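PDB 2UWJ: type 3 secretion system chaperone PscE from Pseudomonas aeruginosa, which acts with PscG as a cytoplasmic chaperone that keeps the needle protein PscF from polymerizing prematurely, and is required for assembly of the type III secretion needle. Local coordinates for residues A[18-23]-A[62-67]; A[32-37]-A[51-56]; A[25-30]-A[55-60]. All coordinates share one frame; numbering follows the deposited sequence.

Interaction 1: A[18-23]-A[62-67]; sequences THAAAL and GILSQL
Ala20 and Leu64 bring the helical segments 18-23 and 62-67 closest together, their CA atoms 7.6 Å apart, near the start of helix 18-40 and close to the end of helix 44-68. Leu64 supplies most of the side-chain bulk between them, and Leu23 meets it from the other helix. With CG anti to the backbone N (chi1 -179°), the isobutyl group of Leu64 reaches across to the opposing helix and forks over two residues one turn apart. Leu64 CD2 lies 4.1 Å from Leu23 CG and 3.8 Å from Ala20 O. The CD1 branch points to the methyl of Ala20, at 4.4 Å between Leu64 CD1 and Ala20 CB. The side chains of Leu23 and Leu64 meet at a slant. Around this pair, Leu12 of helix 7-12 packs on Ala20, and Glu8 of the neighbouring PscG chain rests on Leu23, so the Ala20 side of the contact is backed by helix 7-12 and the Leu23 side by PscG. No hydrogen bond crosses between the segments, so these two segments meet by van der Waals and hydrophobic contact alone, which depends on the shape and burial of Leu64 more than on any directional bond.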
loop_
_atom_site.group_PDB
_atom_site.type_symbol
_atom_site.label_atom_id
_atom_site.label_comp_id
_atom_site.label_asym_id
_atom_site.label_seq_id
_atom_site.Cartn_x
_atom_site.Cartn_y
_atom_site.Cartn_z
ATOM N N THR A 18 10.655 10.976 -11.414
ATOM C CA THR A 18 9.463 11.522 -12.018
ATOM C C THR A 18 8.372 11.822 -10.977
ATOM O O THR A 18 7.791 12.911 -10.991
ATOM C CB THR A 18 8.938 10.585 -13.133
ATOM O OG1 THR A 18 9.477 11.032 -14.391
ATOM C CG2 THR A 18 7.402 10.577 -13.197
ATOM N N HIS A 19 8.101 10.876 -10.080
ATOM C CA HIS A 19 7.071 11.099 -9.065
ATOM C C HIS A 19 7.431 12.226 -8.086
ATOM O O HIS A 19 6.607 13.084 -7.809
ATOM C CB HIS A 19 6.772 9.830 -8.242
ATOM C CG HIS A 19 5.675 10.036 -7.232
ATOM N ND1 HIS A 19 4.430 10.534 -7.576
ATOM C CD2 HIS A 19 5.659 9.892 -5.882
ATOM C CE1 HIS A 19 3.701 10.689 -6.485
ATOM N NE2 HIS A 19 4.422 10.307 -5.444
ATOM N N ALA A 20 8.658 12.236 -7.586
ATOM C CA ALA A 20 9.050 13.271 -6.645
ATOM C C ALA A 20 8.948 14.658 -7.260
ATOM O O ALA A 20 8.439 15.561 -6.627
ATOM C CB ALA A 20 10.453 13.054 -6.186
ATOM N N ALA A 21 9.447 14.829 -8.492
ATOM C CA ALA A 21 9.419 16.138 -9.145
ATOM C C ALA A 21 7.994 16.564 -9.317
ATOM O O ALA A 21 7.657 17.719 -9.046
ATOM C CB ALA A 21 10.122 16.077 -10.512
ATOM N N ALA A 22 7.142 15.636 -9.747
ATOM C CA ALA A 22 5.726 15.920 -9.964
ATOM C C ALA A 22 5.018 16.309 -8.663
ATOM O O ALA A 22 4.216 17.255 -8.637
ATOM C CB ALA A 22 5.017 14.717 -10.568
ATOM N N LEU A 23 5.298 15.568 -7.589
ATOM C CA LEU A 23 4.656 15.872 -6.307
ATOM C C LEU A 23 5.123 17.265 -5.822
ATOM O O LEU A 23 4.319 18.064 -5.372
ATOM C CB LEU A 23 5.036 14.791 -5.280
ATOM C CG LEU A 23 4.499 15.024 -3.854
ATOM C CD1 LEU A 23 2.968 15.278 -3.815
ATOM C CD2 LEU A 23 4.814 13.736 -3.066
ATOM N N GLY A 62 9.018 20.218 2.915
ATOM C CA GLY A 62 10.165 19.947 3.763
ATOM C C GLY A 62 10.336 18.422 3.958
ATOM O O GLY A 62 11.431 17.889 3.920
ATOM N N ILE A 63 9.259 17.690 4.166
ATOM C CA ILE A 63 9.446 16.245 4.320
ATOM C C ILE A 63 9.945 15.661 2.965
ATOM O O ILE A 63 10.885 14.877 2.942
ATOM C CB ILE A 63 8.138 15.599 4.755
ATOM C CG1 ILE A 63 7.819 16.076 6.211
ATOM C CG2 ILE A 63 8.229 14.007 4.559
ATOM C CD1 ILE A 63 6.393 15.866 6.630
ATOM N N LEU A 64 9.335 16.064 1.844
ATOM C CA LEU A 64 9.731 15.541 0.525
ATOM C C LEU A 64 11.227 15.759 0.259
ATOM O O LEU A 64 11.925 14.857 -0.213
ATOM C CB LEU A 64 8.926 16.202 -0.577
ATOM C CG LEU A 64 9.236 15.702 -2.009
ATOM C CD1 LEU A 64 9.008 14.145 -2.136
ATOM C CD2 LEU A 64 8.255 16.456 -2.976
ATOM N N SER A 65 11.723 16.930 0.614
ATOM C CA SER A 65 13.142 17.216 0.448
ATOM C C SER A 65 13.984 16.261 1.238
ATOM O O SER A 65 14.986 15.770 0.736
ATOM C CB SER A 65 13.493 18.632 0.901
ATOM O OG SER A 65 12.969 19.536 -0.033
ATOM N N GLN A 66 13.607 16.005 2.478
ATOM C CA GLN A 66 14.372 15.061 3.298
ATOM C C GLN A 66 14.247 13.607 2.785
ATOM O O GLN A 66 15.209 12.821 2.851
ATOM C CB GLN A 66 13.908 15.125 4.753
ATOM C CG GLN A 66 15.061 14.906 5.748
ATOM C CD GLN A 66 14.914 13.633 6.573
ATOM O OE1 GLN A 66 14.926 12.511 6.045
ATOM N NE2 GLN A 66 14.787 13.799 7.882
ATOM N N LEU A 67 13.077 13.229 2.274
ATOM C CA LEU A 67 12.917 11.857 1.770
ATOM C C LEU A 67 13.732 11.588 0.472
ATOM O O LEU A 67 14.129 10.451 0.191
ATOM C CB LEU A 67 11.422 11.556 1.488
ATOM C CG LEU A 67 10.466 11.567 2.718
ATOM C CD1 LEU A 67 9.029 11.162 2.283
ATOM C CD2 LEU A 67 10.957 10.590 3.758
#

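Interaction 2: A[32-37]-A[51-56]; sequences AECRRE and QQQARA
Cys34 is the residue of segment 32-37 that meets segment 51-56, and its thiol does all the close touching. The sulfur stands anti to the backbone N (chi1 -163°), directed at the helix surface at Gln53 and Ala54. Cys34 SG sits 3.7 Å from Ala54 N and 3.9 Å from Ala54 CB, while the start of the Gln53 side chain passes alongside, with Gln53 CG 4.0 Å from Cys34 SG. Farther out, the Gln53 side chain lies about 3 Å from a bound nickel ion. The backbones are close here: the CA atoms of Cys34 and Ala54 are 6.2 Å apart, a spacing that the small side chains of cysteine and alanine allow. This is the turn-side part of an antiparallel helical hairpin, in which helix 18-40 runs out and helix 44-68 runs back along it. Leu50 also packs on Cys34, and Leu31 on Ala54, extending the apolar seam. One residue further on, Arg35 starts off to the flank, but its extended chain brings the guanidinium nearer to the other helix, where NH2 forms a salt bridge with Glu58. One turn after Cys34, Glu37 rests on Leu50 of helix 44-68 and its OE1 forms a second salt bridge, with Arg46 NE. Away from this interface, Gln52 OE1 is hydrogen-bonded to Arg34 NH1 of the neighbouring PscG chain.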
loop_
_atom_site.group_PDB
_atom_site.type_symbol
_atom_site.label_atom_id
_atom_site.label_comp_id
_atom_site.label_asym_id
_atom_site.label_seq_id
_atom_site.Cartn_x
_atom_site.Cartn_y
_atom_site.Cartn_z
ATOM N N ALA A 32 1.705 28.324 -3.555
ATOM C CA ALA A 32 1.697 29.681 -4.173
ATOM C C ALA A 32 0.254 30.249 -4.231
ATOM O O ALA A 32 0.045 31.427 -3.947
ATOM C CB ALA A 32 2.364 29.640 -5.594
ATOM N N GLU A 33 -0.739 29.413 -4.538
ATOM C CA GLU A 33 -2.122 29.876 -4.584
ATOM C C GLU A 33 -2.531 30.290 -3.205
ATOM O O GLU A 33 -3.249 31.270 -3.010
ATOM C CB GLU A 33 -3.103 28.786 -5.025
ATOM C CG GLU A 33 -2.817 28.142 -6.359
ATOM C CD GLU A 33 -3.920 27.167 -6.792
ATOM O OE1 GLU A 33 -4.650 26.639 -5.911
ATOM O OE2 GLU A 33 -4.052 26.918 -8.015
ATOM N N CYS A 34 -2.090 29.501 -2.229
ATOM C CA CYS A 34 -2.412 29.777 -0.851
ATOM C C CYS A 34 -1.842 31.167 -0.416
ATOM O O CYS A 34 -2.529 31.990 0.218
ATOM C CB CYS A 34 -1.866 28.588 0.013
ATOM S SG CYS A 34 -2.585 28.542 1.583
ATOM N N ARG A 35 -0.607 31.439 -0.784
ATOM C CA ARG A 35 0.033 32.703 -0.421
ATOM C C ARG A 35 -0.621 33.869 -1.173
ATOM O O ARG A 35 -0.770 34.954 -0.626
ATOM C CB ARG A 35 1.527 32.636 -0.719
ATOM C CG ARG A 35 2.310 31.849 0.342
ATOM C CD ARG A 35 3.712 31.618 -0.117
ATOM N NE ARG A 35 4.525 30.932 0.892
ATOM C CZ ARG A 35 5.670 30.295 0.630
ATOM N NH1 ARG A 35 6.128 30.258 -0.614
ATOM N NH2 ARG A 35 6.364 29.698 1.608
ATOM N N ARG A 36 -1.013 33.633 -2.411
ATOM C CA ARG A 36 -1.698 34.684 -3.174
ATOM C C ARG A 36 -3.029 35.025 -2.491
ATOM O O ARG A 36 -3.345 36.198 -2.281
ATOM C CB ARG A 36 -1.943 34.248 -4.629
ATOM C CG ARG A 36 -0.668 34.137 -5.463
ATOM C CD ARG A 36 -0.990 34.062 -6.982
ATOM N NE ARG A 36 -1.851 32.922 -7.306
ATOM C CZ ARG A 36 -1.403 31.709 -7.631
ATOM N NH1 ARG A 36 -0.099 31.476 -7.692
ATOM N NH2 ARG A 36 -2.265 30.719 -7.858
ATOM N N GLU A 37 -3.808 34.024 -2.103
ATOM C CA GLU A 37 -5.078 34.308 -1.452
ATOM C C GLU A 37 -4.898 35.014 -0.077
ATOM O O GLU A 37 -5.705 35.869 0.308
ATOM C CB GLU A 37 -5.940 33.035 -1.317
ATOM C CG GLU A 37 -7.314 33.364 -0.750
ATOM C CD GLU A 37 -8.251 32.184 -0.618
ATOM O OE1 GLU A 37 -9.327 32.335 0.028
ATOM O OE2 GLU A 37 -7.940 31.108 -1.150
ATOM N N GLN A 51 -3.584 29.865 6.699
ATOM C CA GLN A 51 -2.256 29.791 7.291
ATOM C C GLN A 51 -1.919 28.331 7.641
ATOM O O GLN A 51 -0.798 27.896 7.426
ATOM C CB GLN A 51 -2.205 30.650 8.557
ATOM C CG GLN A 51 -2.167 32.133 8.224
ATOM C CD GLN A 51 -0.957 32.826 8.821
ATOM O OE1 GLN A 51 -0.923 33.128 10.034
ATOM N NE2 GLN A 51 0.057 33.067 7.984
ATOM N N GLN A 52 -2.896 27.613 8.197
ATOM C CA GLN A 52 -2.692 26.208 8.546
ATOM C C GLN A 52 -2.438 25.432 7.236
ATOM O O GLN A 52 -1.566 24.544 7.172
ATOM C CB GLN A 52 -3.931 25.637 9.232
ATOM C CG GLN A 52 -4.084 26.088 10.702
ATOM C CD GLN A 52 -5.260 25.400 11.406
ATOM O OE1 GLN A 52 -6.432 25.765 11.192
ATOM N NE2 GLN A 52 -4.954 24.393 12.245
ATOM N N GLN A 53 -3.192 25.768 6.177
ATOM C CA GLN A 53 -2.968 25.085 4.923
ATOM C C GLN A 53 -1.578 25.351 4.374
ATOM O O GLN A 53 -0.894 24.426 3.875
ATOM C CB GLN A 53 -4.006 25.497 3.884
ATOM C CG GLN A 53 -3.703 24.830 2.569
ATOM C CD GLN A 53 -4.970 24.506 1.828
ATOM O OE1 GLN A 53 -5.249 25.072 0.774
ATOM N NE2 GLN A 53 -5.764 23.594 2.394
ATOM N N ALA A 54 -1.144 26.615 4.423
ATOM C CA ALA A 54 0.199 26.939 3.944
ATOM C C ALA A 54 1.263 26.200 4.777
ATOM O O ALA A 54 2.276 25.712 4.251
ATOM C CB ALA A 54 0.458 28.482 4.038
ATOM N N ARG A 55 1.060 26.138 6.083
ATOM C CA ARG A 55 2.089 25.464 6.865
ATOM C C ARG A 55 2.112 23.957 6.567
ATOM O O ARG A 55 3.176 23.332 6.616
ATOM C CB ARG A 55 1.878 25.731 8.347
ATOM C CG ARG A 55 2.246 27.207 8.795
ATOM C CD ARG A 55 1.959 27.271 10.294
ATOM N NE ARG A 55 1.687 28.615 10.797
ATOM C CZ ARG A 55 0.557 28.990 11.400
ATOM N NH1 ARG A 55 -0.465 28.131 11.596
ATOM N NH2 ARG A 55 0.457 30.239 11.820
ATOM N N ALA A 56 0.947 23.379 6.283
ATOM C CA ALA A 56 0.885 21.932 5.956
ATOM C C ALA A 56 1.630 21.672 4.661
ATOM O O ALA A 56 2.368 20.720 4.532
ATOM C CB ALA A 56 -0.551 21.487 5.791
#

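Interaction 3: A[25-30]-A[55-60]; sequences QRLQAA and RALEGG
Leu27 and Leu57 interlock between segments 25-30 and 55-60, and both leucines adopt the same chi1 conformation, which sets their methyls toward the other helix. In each, CG lies anti to the carbonyl carbon and beside the backbone N (chi1 -69° in Leu27, -75° in Leu57). Leu27 divides its methyls between two neighbours: Leu27 CD2 meets Leu57 CD2 at 3.8 Å, whereas the other branch, Leu27 CD1, lies over the backbone of Gly60, 4.0 Å from Gly60 C. Both methyls of Leu57 reach Ala30, and the one that also meets Leu27, Leu57 CD2, is 3.9 Å from Ala30 CB. Leu57 CD1 lies 3.5 Å from Ala30 C and 3.7 Å from Ala30 CB, so that Ala30 is gripped on both its methyl and its main chain. The two segments belong to an antiparallel helical hairpin: their axes approach to 9.4 Å and their N-to-C directions differ by 154°. Ala30 lies opposite Leu57 and Gly60 opposite Leu27, and both leucines reach main-chain atoms there. Leu61 adds a further apolar side chain against Leu27. Leu9 of the neighbouring PscG chain packs on both Leu27 and Leu57, so the leucine pair belongs to the hairpin interior and to the interface with PscG alike. Next to it, Arg26 NH1 makes a salt bridge to Glu8 of PscG.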
loop_
_atom_site.group_PDB
_atom_site.type_symbol
_atom_site.label_atom_id
_atom_site.label_comp_id
_atom_site.label_asym_id
_atom_site.label_seq_id
_atom_site.Cartn_x
_atom_site.Cartn_y
_atom_site.Cartn_z
ATOM N N GLN A 25 6.086 19.831 -7.534
ATOM C CA GLN A 25 5.432 20.879 -8.310
ATOM C C GLN A 25 4.017 21.104 -7.870
ATOM O O GLN A 25 3.570 22.247 -7.766
ATOM C CB GLN A 25 5.467 20.541 -9.815
ATOM C CG GLN A 25 6.854 20.758 -10.398
ATOM C CD GLN A 25 6.956 20.350 -11.877
ATOM O OE1 GLN A 25 6.110 19.614 -12.396
ATOM N NE2 GLN A 25 8.001 20.826 -12.547
ATOM N N ARG A 26 3.293 20.025 -7.591
ATOM C CA ARG A 26 1.906 20.170 -7.161
ATOM C C ARG A 26 1.828 20.879 -5.789
ATOM O O ARG A 26 0.938 21.692 -5.551
ATOM C CB ARG A 26 1.249 18.805 -7.027
ATOM C CG ARG A 26 0.996 18.149 -8.348
ATOM C CD ARG A 26 0.268 16.852 -8.113
ATOM N NE ARG A 26 1.216 15.755 -7.974
ATOM C CZ ARG A 26 0.949 14.634 -7.325
ATOM N NH1 ARG A 26 -0.242 14.511 -6.759
ATOM N NH2 ARG A 26 1.843 13.646 -7.289
ATOM N N LEU A 27 2.746 20.532 -4.896
ATOM C CA LEU A 27 2.783 21.137 -3.559
ATOM C C LEU A 27 3.137 22.643 -3.691
ATOM O O LEU A 27 2.522 23.500 -3.067
ATOM C CB LEU A 27 3.850 20.425 -2.697
ATOM C CG LEU A 27 3.539 18.963 -2.290
ATOM C CD1 LEU A 27 4.800 18.358 -1.590
ATOM C CD2 LEU A 27 2.265 18.920 -1.372
ATOM N N GLN A 28 4.160 22.941 -4.464
ATOM C CA GLN A 28 4.575 24.347 -4.686
ATOM C C GLN A 28 3.448 25.158 -5.328
ATOM O O GLN A 28 3.164 26.280 -4.906
ATOM C CB GLN A 28 5.807 24.394 -5.568
ATOM C CG GLN A 28 7.003 23.737 -4.945
ATOM C CD GLN A 28 8.182 23.740 -5.895
ATOM O OE1 GLN A 28 7.995 23.541 -7.091
ATOM N NE2 GLN A 28 9.404 23.966 -5.373
ATOM N N ALA A 29 2.769 24.573 -6.314
ATOM C CA ALA A 29 1.658 25.275 -6.960
ATOM C C ALA A 29 0.580 25.568 -5.928
ATOM O O ALA A 29 0.082 26.699 -5.869
ATOM C CB ALA A 29 1.067 24.442 -8.121
ATOM N N ALA A 30 0.199 24.564 -5.117
ATOM C CA ALA A 30 -0.824 24.784 -4.095
ATOM C C ALA A 30 -0.343 25.816 -3.036
ATOM O O ALA A 30 -1.126 26.644 -2.543
ATOM C CB ALA A 30 -1.217 23.422 -3.402
ATOM N N ARG A 55 1.060 26.138 6.083
ATOM C CA ARG A 55 2.089 25.464 6.865
ATOM C C ARG A 55 2.112 23.957 6.567
ATOM O O ARG A 55 3.176 23.332 6.616
ATOM C CB ARG A 55 1.878 25.731 8.347
ATOM C CG ARG A 55 2.246 27.207 8.795
ATOM C CD ARG A 55 1.959 27.271 10.294
ATOM N NE ARG A 55 1.687 28.615 10.797
ATOM C CZ ARG A 55 0.557 28.990 11.400
ATOM N NH1 ARG A 55 -0.465 28.131 11.596
ATOM N NH2 ARG A 55 0.457 30.239 11.820
ATOM N N ALA A 56 0.947 23.379 6.283
ATOM C CA ALA A 56 0.885 21.932 5.956
ATOM C C ALA A 56 1.630 21.672 4.661
ATOM O O ALA A 56 2.368 20.720 4.532
ATOM C CB ALA A 56 -0.551 21.487 5.791
ATOM N N LEU A 57 1.426 22.552 3.686
ATOM C CA LEU A 57 2.092 22.424 2.392
ATOM C C LEU A 57 3.598 22.635 2.530
ATOM O O LEU A 57 4.393 21.873 1.943
ATOM C CB LEU A 57 1.483 23.438 1.404
ATOM C CG LEU A 57 0.098 23.073 0.876
ATOM C CD1 LEU A 57 -0.522 24.341 0.116
ATOM C CD2 LEU A 57 0.227 21.873 -0.072
ATOM N N GLU A 58 4.001 23.663 3.287
ATOM C CA GLU A 58 5.443 23.903 3.520
ATOM C C GLU A 58 6.011 22.668 4.256
ATOM O O GLU A 58 7.136 22.283 4.004
ATOM C CB GLU A 58 5.661 25.112 4.423
ATOM C CG GLU A 58 5.503 26.422 3.685
ATOM C CD GLU A 58 5.431 27.615 4.616
ATOM O OE1 GLU A 58 5.295 27.438 5.858
ATOM O OE2 GLU A 58 5.491 28.739 4.076
ATOM N N GLY A 59 5.234 22.088 5.186
ATOM C CA GLY A 59 5.725 20.887 5.868
ATOM C C GLY A 59 5.900 19.718 4.875
ATOM O O GLY A 59 6.876 18.942 4.935
ATOM N N GLY A 60 4.938 19.573 3.968
ATOM C CA GLY A 60 5.041 18.516 2.961
ATOM C C GLY A 60 6.287 18.661 2.093
ATOM O O GLY A 60 6.946 17.672 1.761
#

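How the interactions relate
From the N terminus, helix 7-12 comes first, then helix 18-40 runs out and helix 44-68 returns beside it. Interaction 1 joins the beginning of the outgoing helix to the end of the returning one and closes the longest loop. Interaction 3 nests within that loop near the centre of the chain, and interaction 2 lies next to the turn; none of the three cross. Interactions 2 and 3 end on the same part of helix 44-68, sharing Arg55 and Ala56. Interactions 1 and 2 lie on opposite sides of the chain's centre, about 18 Å apart between centres, with interaction 3 touching both, through Leu64 against Leu27 on one side and a salt bridge on the other.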